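Local coordinates for protein adenylate isopentenyltransferase (Humulus lupulus, PDB 3A8T) that transfers an isopentenyl group from dimethylallyl diphosphate to ATP, ADP or AMP in cytokinin biosynthesis, at residues 109-121 with 140-152. Sequence-based numbering, arbitrary orientation.
Sequences ELTPADFRSLAGK and NSFIHALLVDRFD. With ATP (adenosine-5'-triphosphate), chain B.
R116 reaches from helix 112-128 to the end of helix 140-147, where its guanidinium binds two backbone carbonyls. The two helices flank strand 132-136 in the chain of this P-loop NTPase-like parallel sheet; the axes of 112-121 and 140-147 cross at -60°, 8.2 Å apart. R116 NH1 meets A145 O at 2.6 Å, nearly in line with the C=O bond, while NH1 and NH2 together grip V148 O end-on from the same face of its carbonyl. The side chain, extended from CG to NE, carries the guanidinium to these carbonyls, with R116 CD 3.6 Å from F151 CB. R172 donates to L146 O close by, so two arginines converge on this helix end. With an alanine here, A145 O and V148 O would probably lose the bonds that R116 gives them, and F151 CB its cover on that side.

Towards the nucleotide, F115 and F142 form an offset stack, centroids 4.4 Å apart and planes 12° from parallel. F115 CB lies over the centre of the F142 ring, whose rim carbon CZ meets L110 O at its edge. A119 CB covers the other face of F115, and L146 fits as a knob among F115, R116, A119 and G120. P112 CG touches F142 CE1 at 3.8 Å. One residue before F142, the helix start holds ATP: S141 N donates to O1B, and S141 OG to O2B at 2.7 Å.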
# COMPACT_ATOMS: atom_id res chain seq x y z
N GLU A 109 -4.26 -0.15 -17.24
CA GLU A 109 -4.35 -0.82 -15.98
C GLU A 109 -3.76 -2.24 -15.98
O GLU A 109 -3.85 -2.97 -16.95
CB GLU A 109 -5.81 -0.83 -15.53
CG GLU A 109 -5.96 -0.87 -14.02
CD GLU A 109 -7.34 -0.42 -13.52
OE1 GLU A 109 -7.68 0.79 -13.62
OE2 GLU A 109 -8.07 -1.31 -13.01
N LEU A 110 -3.12 -2.60 -14.88
CA LEU A 110 -2.59 -3.94 -14.72
C LEU A 110 -3.78 -4.63 -14.13
O LEU A 110 -4.07 -4.43 -12.97
CB LEU A 110 -1.48 -4.03 -13.68
CG LEU A 110 -0.99 -5.49 -13.63
CD1 LEU A 110 -0.22 -5.74 -14.94
CD2 LEU A 110 -0.10 -5.81 -12.43
N THR A 111 -4.48 -5.43 -14.92
CA THR A 111 -5.65 -6.11 -14.39
C THR A 111 -5.27 -7.19 -13.40
O THR A 111 -4.15 -7.62 -13.34
CB THR A 111 -6.41 -6.81 -15.48
OG1 THR A 111 -5.63 -7.96 -15.91
CG2 THR A 111 -6.73 -5.83 -16.67
N PRO A 112 -6.24 -7.64 -12.60
CA PRO A 112 -6.05 -8.68 -11.59
C PRO A 112 -5.61 -9.99 -12.25
O PRO A 112 -4.91 -10.82 -11.64
CB PRO A 112 -7.41 -8.78 -10.95
CG PRO A 112 -7.92 -7.38 -11.11
CD PRO A 112 -7.58 -7.04 -12.48
N ALA A 113 -6.03 -10.17 -13.50
CA ALA A 113 -5.63 -11.36 -14.25
C ALA A 113 -4.17 -11.22 -14.69
O ALA A 113 -3.44 -12.19 -14.69
CB ALA A 113 -6.54 -11.54 -15.43
N ASP A 114 -3.76 -10.01 -15.07
CA ASP A 114 -2.38 -9.73 -15.46
C ASP A 114 -1.52 -10.03 -14.24
O ASP A 114 -0.44 -10.64 -14.34
CB ASP A 114 -2.19 -8.25 -15.81
CG ASP A 114 -3.05 -7.80 -17.00
OD1 ASP A 114 -3.21 -8.64 -17.90
OD2 ASP A 114 -3.51 -6.62 -17.05
N PHE A 115 -2.00 -9.58 -13.08
CA PHE A 115 -1.29 -9.77 -11.83
C PHE A 115 -1.08 -11.25 -11.46
O PHE A 115 0.02 -11.65 -11.06
CB PHE A 115 -2.03 -9.08 -10.69
CG PHE A 115 -1.30 -9.18 -9.38
CD1 PHE A 115 -0.10 -8.50 -9.19
CD2 PHE A 115 -1.76 -10.02 -8.38
CE1 PHE A 115 0.63 -8.65 -8.04
CE2 PHE A 115 -1.06 -10.20 -7.24
CZ PHE A 115 0.15 -9.52 -7.04
N ARG A 116 -2.15 -12.03 -11.54
CA ARG A 116 -2.10 -13.46 -11.26
C ARG A 116 -0.99 -14.10 -12.09
O ARG A 116 -0.18 -14.89 -11.59
CB ARG A 116 -3.46 -14.10 -11.58
CG ARG A 116 -3.47 -15.61 -11.65
CD ARG A 116 -4.87 -16.14 -11.97
NE ARG A 116 -4.91 -17.61 -11.83
CZ ARG A 116 -5.07 -18.29 -10.69
NH1 ARG A 116 -5.23 -17.66 -9.51
NH2 ARG A 116 -5.00 -19.61 -10.71
N SER A 117 -0.92 -13.72 -13.35
CA SER A 117 0.08 -14.27 -14.23
C SER A 117 1.52 -13.87 -13.83
O SER A 117 2.41 -14.73 -13.60
CB SER A 117 -0.24 -13.83 -15.64
OG SER A 117 0.91 -13.88 -16.42
N LEU A 118 1.76 -12.56 -13.77
CA LEU A 118 3.06 -12.01 -13.39
C LEU A 118 3.53 -12.51 -12.02
O LEU A 118 4.66 -12.96 -11.90
CB LEU A 118 3.02 -10.47 -13.36
CG LEU A 118 2.99 -9.80 -14.72
CD1 LEU A 118 3.08 -8.28 -14.63
CD2 LEU A 118 4.13 -10.34 -15.50
N ALA A 119 2.67 -12.45 -11.01
CA ALA A 119 3.02 -12.87 -9.64
C ALA A 119 3.15 -14.39 -9.40
O ALA A 119 3.94 -14.83 -8.56
CB ALA A 119 2.03 -12.27 -8.70
N GLY A 120 2.32 -15.17 -10.08
CA GLY A 120 2.45 -16.61 -9.98
C GLY A 120 3.84 -16.99 -10.51
O GLY A 120 4.47 -17.91 -9.98
N LYS A 121 4.32 -16.29 -11.55
CA LYS A 121 5.64 -16.56 -12.11
C LYS A 121 6.72 -16.30 -11.02
O LYS A 121 7.59 -17.14 -10.78
CB LYS A 121 5.90 -15.64 -13.32
CG LYS A 121 5.17 -16.05 -14.59
CD LYS A 121 5.18 -14.90 -15.65
CE LYS A 121 4.01 -15.02 -16.68
NZ LYS A 121 3.74 -13.72 -17.47
N ASN A 140 -6.89 -6.52 -1.94
CA ASN A 140 -7.52 -7.81 -1.75
C ASN A 140 -7.95 -8.39 -3.09
O ASN A 140 -7.98 -9.59 -3.24
CB ASN A 140 -8.62 -7.68 -0.69
CG ASN A 140 -8.02 -7.32 0.73
OD1 ASN A 140 -7.21 -8.09 1.29
ND2 ASN A 140 -8.41 -6.16 1.29
N SER A 141 -8.20 -7.55 -4.09
CA SER A 141 -8.54 -8.07 -5.40
C SER A 141 -7.30 -8.73 -6.06
O SER A 141 -7.44 -9.70 -6.84
CB SER A 141 -9.05 -6.95 -6.31
OG SER A 141 -8.00 -6.15 -6.87
N PHE A 142 -6.10 -8.23 -5.78
CA PHE A 142 -4.89 -8.82 -6.33
C PHE A 142 -4.50 -10.04 -5.53
O PHE A 142 -4.10 -11.05 -6.09
CB PHE A 142 -3.71 -7.82 -6.36
CG PHE A 142 -3.64 -6.97 -7.63
CD1 PHE A 142 -4.74 -6.85 -8.48
CD2 PHE A 142 -2.47 -6.29 -7.97
CE1 PHE A 142 -4.66 -6.09 -9.66
CE2 PHE A 142 -2.40 -5.53 -9.14
CZ PHE A 142 -3.50 -5.44 -9.98
N ILE A 143 -4.63 -9.96 -4.22
CA ILE A 143 -4.30 -11.10 -3.39
C ILE A 143 -5.20 -12.29 -3.77
O ILE A 143 -4.72 -13.41 -3.94
CB ILE A 143 -4.49 -10.79 -1.92
CG1 ILE A 143 -3.47 -9.74 -1.45
CG2 ILE A 143 -4.33 -12.05 -1.12
CD1 ILE A 143 -3.88 -8.97 -0.15
N HIS A 144 -6.49 -12.06 -3.89
CA HIS A 144 -7.44 -13.13 -4.26
C HIS A 144 -7.22 -13.69 -5.67
O HIS A 144 -7.16 -14.90 -5.85
CB HIS A 144 -8.89 -12.62 -4.07
CG HIS A 144 -9.90 -13.28 -4.96
ND1 HIS A 144 -10.11 -12.89 -6.27
CD2 HIS A 144 -10.72 -14.34 -4.75
CE1 HIS A 144 -11.02 -13.66 -6.83
NE2 HIS A 144 -11.40 -14.55 -5.93
N ALA A 145 -7.09 -12.82 -6.66
CA ALA A 145 -6.86 -13.29 -8.01
C ALA A 145 -5.67 -14.24 -8.04
O ALA A 145 -5.73 -15.30 -8.66
CB ALA A 145 -6.59 -12.11 -8.94
N LEU A 146 -4.59 -13.85 -7.37
CA LEU A 146 -3.39 -14.65 -7.36
C LEU A 146 -3.49 -15.97 -6.63
O LEU A 146 -3.03 -16.97 -7.14
CB LEU A 146 -2.22 -13.87 -6.76
CG LEU A 146 -0.96 -14.72 -6.49
CD1 LEU A 146 -0.29 -15.09 -7.82
CD2 LEU A 146 -0.00 -13.96 -5.64
N LEU A 147 -4.12 -15.97 -5.45
CA LEU A 147 -4.20 -17.16 -4.61
C LEU A 147 -5.21 -18.26 -4.94
O LEU A 147 -4.94 -19.42 -4.63
CB LEU A 147 -4.38 -16.74 -3.14
CG LEU A 147 -3.28 -15.90 -2.48
CD1 LEU A 147 -3.54 -15.80 -0.99
CD2 LEU A 147 -1.93 -16.53 -2.71
N VAL A 148 -6.36 -17.95 -5.54
CA VAL A 148 -7.32 -19.02 -5.83
C VAL A 148 -6.87 -20.11 -6.84
O VAL A 148 -5.93 -19.96 -7.61
CB VAL A 148 -8.73 -18.49 -6.32
CG1 VAL A 148 -9.44 -17.71 -5.20
CG2 VAL A 148 -8.60 -17.69 -7.57
N ASP A 149 -7.57 -21.23 -6.77
CA ASP A 149 -7.31 -22.35 -7.64
C ASP A 149 -7.77 -22.08 -9.07
O ASP A 149 -7.09 -22.40 -10.03
CB ASP A 149 -8.00 -23.58 -7.09
CG ASP A 149 -7.05 -24.72 -6.96
OD1 ASP A 149 -6.28 -24.93 -7.94
OD2 ASP A 149 -7.08 -25.40 -5.89
N ARG A 150 -8.96 -21.52 -9.20
CA ARG A 150 -9.45 -21.18 -10.53
C ARG A 150 -9.86 -19.72 -10.45
O ARG A 150 -10.69 -19.33 -9.64
CB ARG A 150 -10.63 -22.07 -10.95
CG ARG A 150 -10.25 -23.48 -11.39
CD ARG A 150 -11.08 -23.93 -12.62
NE ARG A 150 -10.76 -23.10 -13.80
CZ ARG A 150 -10.63 -23.55 -15.06
NH1 ARG A 150 -10.80 -24.84 -15.33
NH2 ARG A 150 -10.32 -22.70 -16.04
N PHE A 151 -9.27 -18.90 -11.30
CA PHE A 151 -9.62 -17.51 -11.23
C PHE A 151 -10.84 -17.19 -12.06
O PHE A 151 -10.92 -17.57 -13.22
CB PHE A 151 -8.44 -16.63 -11.64
CG PHE A 151 -8.71 -15.16 -11.46
CD1 PHE A 151 -9.30 -14.70 -10.29
CD2 PHE A 151 -8.47 -14.26 -12.49
CE1 PHE A 151 -9.65 -13.37 -10.15
CE2 PHE A 151 -8.82 -12.93 -12.34
CZ PHE A 151 -9.41 -12.49 -11.18
N ASP A 152 -11.78 -16.48 -11.45
CA ASP A 152 -13.00 -16.06 -12.13
C ASP A 152 -12.65 -14.76 -12.80
O ASP A 152 -12.81 -13.68 -12.24
CB ASP A 152 -14.13 -15.83 -11.13
CG ASP A 152 -15.51 -15.81 -11.79
OD1 ASP A 152 -15.62 -15.44 -13.00
OD2 ASP A 152 -16.50 -16.15 -11.08
PG ATP B . -11.13 -2.06 -5.34
O1G ATP B . -11.16 -3.23 -6.28
O2G ATP B . -10.95 -0.71 -6.24
O3G ATP B . -12.52 -1.95 -4.53
PB ATP B . -8.89 -3.37 -4.41
O1B ATP B . -9.23 -4.53 -3.65
O2B ATP B . -8.86 -3.76 -5.91
O3B ATP B . -9.95 -2.19 -4.17
PA ATP B . -7.19 -1.63 -2.98
O1A ATP B . -8.11 -1.58 -1.86
O2A ATP B . -5.70 -1.75 -2.35
O3A ATP B . -7.39 -2.92 -3.99
O5' ATP B . -7.14 -0.23 -3.81
C5' ATP B . -8.40 0.35 -4.02
C4' ATP B . -8.16 1.82 -4.29
O4' ATP B . -7.50 2.39 -3.16
C3' ATP B . -7.23 2.12 -5.48
O3' ATP B . -7.96 2.17 -6.70
C2' ATP B . -6.60 3.46 -5.08
O2' ATP B . -7.42 4.51 -5.47
C1' ATP B . -6.50 3.40 -3.57
N9 ATP B . -5.13 3.00 -3.16
C8 ATP B . -4.71 1.71 -2.83
N7 ATP B . -3.41 1.69 -2.61
C5 ATP B . -2.91 2.94 -2.77
C6 ATP B . -1.60 3.57 -2.69
N6 ATP B . -0.46 2.87 -2.38
N1 ATP B . -1.52 4.89 -2.93
C2 ATP B . -2.59 5.61 -3.24
N3 ATP B . -3.81 5.09 -3.33
C4 ATP B . -4.02 3.80 -3.12